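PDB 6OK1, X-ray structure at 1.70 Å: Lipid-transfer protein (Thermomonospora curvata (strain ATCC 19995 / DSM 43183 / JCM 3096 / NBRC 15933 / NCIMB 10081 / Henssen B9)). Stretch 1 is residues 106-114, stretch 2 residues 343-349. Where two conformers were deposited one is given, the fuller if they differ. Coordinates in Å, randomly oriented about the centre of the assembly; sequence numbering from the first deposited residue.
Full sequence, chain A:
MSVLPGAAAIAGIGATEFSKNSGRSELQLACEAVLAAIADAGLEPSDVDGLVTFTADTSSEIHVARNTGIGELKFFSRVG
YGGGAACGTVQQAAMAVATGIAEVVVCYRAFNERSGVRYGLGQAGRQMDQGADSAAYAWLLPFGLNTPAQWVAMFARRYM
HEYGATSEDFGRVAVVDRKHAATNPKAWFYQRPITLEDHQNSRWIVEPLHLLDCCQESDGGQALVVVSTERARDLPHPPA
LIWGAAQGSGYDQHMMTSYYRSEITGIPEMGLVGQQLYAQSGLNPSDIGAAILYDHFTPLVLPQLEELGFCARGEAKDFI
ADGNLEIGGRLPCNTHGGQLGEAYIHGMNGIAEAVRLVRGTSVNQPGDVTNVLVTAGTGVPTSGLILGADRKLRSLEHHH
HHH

Stretch 1 106-114: VCYRAFNER
Stretch 2 343-349: AYIHGMN

A strand, 106-112, running into a loop at E113 meets a tight turn that leads into a helix beginning at M348. The two stretches run in opposite order: R109 CA lies 7.2 Å from M348 CA, E113 CA 9.0 Å from Y344 CA. Extended phi/psi values make the strand alternate, so C107, R109 and F111 point toward the turn while Y108 and A110 point away; E113, at -75/-24, also points toward it. Opposite them, I345 to M348 forms a type I' turn, with H346 at 44/45 and G347 at 90/-18, closed by M348 N to I345 O at 3.0 Å. The positive phi of G347 suits glycine, which sits at the N-cap position. N349 (chi1 p) braces the loop, its ND2 donating to A343 O at 2.9 Å.

The polar centre is H346, chi1 m and chi2 -168°. Its NE2 donates to E113 OE2 at 2.9 Å, the carboxylate oxygen lying near the ring plane; E113 has chi1 m and chi2 -142°. Water bridges extend this link. Water 1 lies 2.8 Å from R109 NH2, whose hydrogen bond it accepts, and 2.7 Å from H346 ND1. Water 2 donates to E113 OE2 at 2.8 Å and Y344 O at 2.9 Å. R109 reaches its water with chi1 to chi3 t, p, t.

The aromatic pair is edge-to-face: F111 (chi1 p, chi2 51°) turns its edge to the face of H346, centroids 4.6 Å apart, planes at 57°, F111 CZ 3.5 Å from H346 CD2. That same edge meets Y344 O, 3.3 Å from F111 CZ.

Apolar packing fills the rest. I345 CD1 (m, m) lies 4.2 Å from F111 CE1. M348, m at all three chi angles, places CG 3.9 Å from R109 CB and CE 4.2 Å from C107 CB (chi1 m).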

# COMPACT_ATOMS: atom_id res chain seq x y z
N VAL A 106 -15.84 -2.34 -1.87
CA VAL A 106 -15.81 -1.05 -2.55
C VAL A 106 -14.37 -0.67 -2.87
O VAL A 106 -13.52 -0.65 -1.99
CB VAL A 106 -16.50 0.05 -1.73
CG1 VAL A 106 -16.61 1.31 -2.55
CG2 VAL A 106 -17.90 -0.41 -1.30
N CYS A 107 -14.11 -0.38 -4.14
CA CYS A 107 -12.82 0.11 -4.61
C CYS A 107 -12.93 1.61 -4.83
O CYS A 107 -13.90 2.05 -5.44
CB CYS A 107 -12.42 -0.58 -5.92
SG CYS A 107 -12.60 -2.37 -5.91
N TYR A 108 -11.97 2.39 -4.33
CA TYR A 108 -12.12 3.85 -4.42
C TYR A 108 -10.78 4.56 -4.57
O TYR A 108 -9.72 4.02 -4.26
CB TYR A 108 -12.87 4.41 -3.20
CG TYR A 108 -12.12 4.26 -1.88
CD1 TYR A 108 -12.25 3.11 -1.12
CD2 TYR A 108 -11.30 5.27 -1.39
CE1 TYR A 108 -11.56 2.98 0.08
CE2 TYR A 108 -10.60 5.12 -0.19
CZ TYR A 108 -10.76 3.98 0.53
OH TYR A 108 -10.10 3.81 1.71
N ARG A 109 -10.86 5.81 -5.04
CA ARG A 109 -9.74 6.73 -5.07
C ARG A 109 -10.34 8.12 -5.04
O ARG A 109 -11.27 8.40 -5.80
CB ARG A 109 -8.88 6.52 -6.33
CG ARG A 109 -7.58 7.32 -6.36
CD ARG A 109 -6.55 6.74 -5.42
NE ARG A 109 -5.26 7.43 -5.55
CZ ARG A 109 -4.85 8.44 -4.80
NH1 ARG A 109 -5.58 8.92 -3.79
NH2 ARG A 109 -3.65 8.99 -5.06
N ALA A 110 -9.82 8.98 -4.18
CA ALA A 110 -10.28 10.37 -4.16
C ALA A 110 -9.14 11.29 -3.76
O ALA A 110 -8.35 10.97 -2.87
CB ALA A 110 -11.46 10.54 -3.20
N PHE A 111 -9.05 12.44 -4.42
CA PHE A 111 -7.97 13.36 -4.10
C PHE A 111 -8.30 14.76 -4.59
O PHE A 111 -9.21 14.98 -5.41
CB PHE A 111 -6.63 12.90 -4.70
CG PHE A 111 -6.69 12.42 -6.13
CD1 PHE A 111 -7.28 13.17 -7.14
CD2 PHE A 111 -6.04 11.24 -6.49
CE1 PHE A 111 -7.28 12.73 -8.47
CE2 PHE A 111 -6.02 10.79 -7.82
CZ PHE A 111 -6.66 11.55 -8.82
N ASN A 112 -7.52 15.72 -4.07
CA ASN A 112 -7.48 17.08 -4.58
C ASN A 112 -6.14 17.32 -5.26
O ASN A 112 -5.30 18.05 -4.76
CB ASN A 112 -7.67 18.06 -3.43
CG ASN A 112 -9.07 18.06 -2.91
OD1 ASN A 112 -10.04 18.06 -3.68
ND2 ASN A 112 -9.21 18.05 -1.59
N GLU A 113 -5.93 16.70 -6.41
CA GLU A 113 -4.66 16.86 -7.09
C GLU A 113 -4.51 18.20 -7.78
O GLU A 113 -3.39 18.63 -8.01
CB GLU A 113 -4.45 15.74 -8.13
CG GLU A 113 -4.01 14.42 -7.55
CD GLU A 113 -3.00 13.71 -8.42
OE1 GLU A 113 -2.01 13.23 -7.85
OE2 GLU A 113 -3.20 13.61 -9.66
N ARG A 114 -5.62 18.87 -8.12
CA ARG A 114 -5.50 20.20 -8.73
C ARG A 114 -5.38 21.30 -7.70
O ARG A 114 -4.56 22.21 -7.87
CB ARG A 114 -6.69 20.48 -9.63
CG ARG A 114 -6.46 21.71 -10.55
CD ARG A 114 -5.34 21.44 -11.53
NE ARG A 114 -4.94 22.56 -12.37
CZ ARG A 114 -4.13 23.55 -12.00
NH1 ARG A 114 -3.72 23.64 -10.75
NH2 ARG A 114 -3.75 24.45 -12.90
N ALA A 343 -11.40 13.53 -16.99
CA ALA A 343 -10.82 13.82 -15.69
C ALA A 343 -9.71 12.82 -15.42
O ALA A 343 -9.80 11.67 -15.86
CB ALA A 343 -11.85 13.74 -14.57
N TYR A 344 -8.70 13.26 -14.68
CA TYR A 344 -7.57 12.41 -14.29
C TYR A 344 -7.82 11.89 -12.87
O TYR A 344 -7.31 12.43 -11.89
CB TYR A 344 -6.28 13.21 -14.38
CG TYR A 344 -4.98 12.45 -14.18
CD1 TYR A 344 -4.84 11.12 -14.55
CD2 TYR A 344 -3.89 13.10 -13.63
CE1 TYR A 344 -3.61 10.46 -14.37
CE2 TYR A 344 -2.67 12.46 -13.46
CZ TYR A 344 -2.54 11.13 -13.84
OH TYR A 344 -1.33 10.51 -13.68
N ILE A 345 -8.61 10.82 -12.77
CA ILE A 345 -8.79 10.15 -11.49
C ILE A 345 -7.98 8.85 -11.50
O ILE A 345 -8.43 7.80 -11.04
CB ILE A 345 -10.28 9.90 -11.19
CG1 ILE A 345 -11.12 11.13 -11.60
CG2 ILE A 345 -10.44 9.60 -9.71
CD1 ILE A 345 -10.79 12.43 -10.83
N HIS A 346 -6.75 8.96 -12.02
CA HIS A 346 -5.79 7.86 -12.08
C HIS A 346 -6.47 6.56 -12.54
O HIS A 346 -6.21 5.48 -11.98
CB HIS A 346 -5.10 7.69 -10.73
CG HIS A 346 -4.25 8.86 -10.34
ND1 HIS A 346 -3.34 8.81 -9.30
CD2 HIS A 346 -4.16 10.11 -10.86
CE1 HIS A 346 -2.74 9.99 -9.19
NE2 HIS A 346 -3.22 10.79 -10.12
N GLY A 347 -7.30 6.67 -13.59
CA GLY A 347 -7.87 5.53 -14.29
C GLY A 347 -9.19 5.03 -13.75
O GLY A 347 -9.91 4.32 -14.46
N MET A 348 -9.54 5.39 -12.52
CA MET A 348 -10.73 4.83 -11.90
C MET A 348 -12.00 5.24 -12.63
O MET A 348 -12.93 4.43 -12.76
CB MET A 348 -10.78 5.24 -10.44
CG MET A 348 -9.67 4.64 -9.63
SD MET A 348 -9.77 2.81 -9.46
CE MET A 348 -10.90 2.63 -8.09
N ASN A 349 -12.07 6.49 -13.10
CA ASN A 349 -13.23 6.92 -13.85
C ASN A 349 -13.35 6.20 -15.19
O ASN A 349 -14.46 6.07 -15.70
CB ASN A 349 -13.24 8.45 -14.03
CG ASN A 349 -11.96 8.99 -14.64
OD1 ASN A 349 -10.86 8.60 -14.26
ND2 ASN A 349 -12.09 9.94 -15.58
O HOH W 1 -2.41 7.48 -7.12
O HOH W 2 -5.41 14.48 -11.07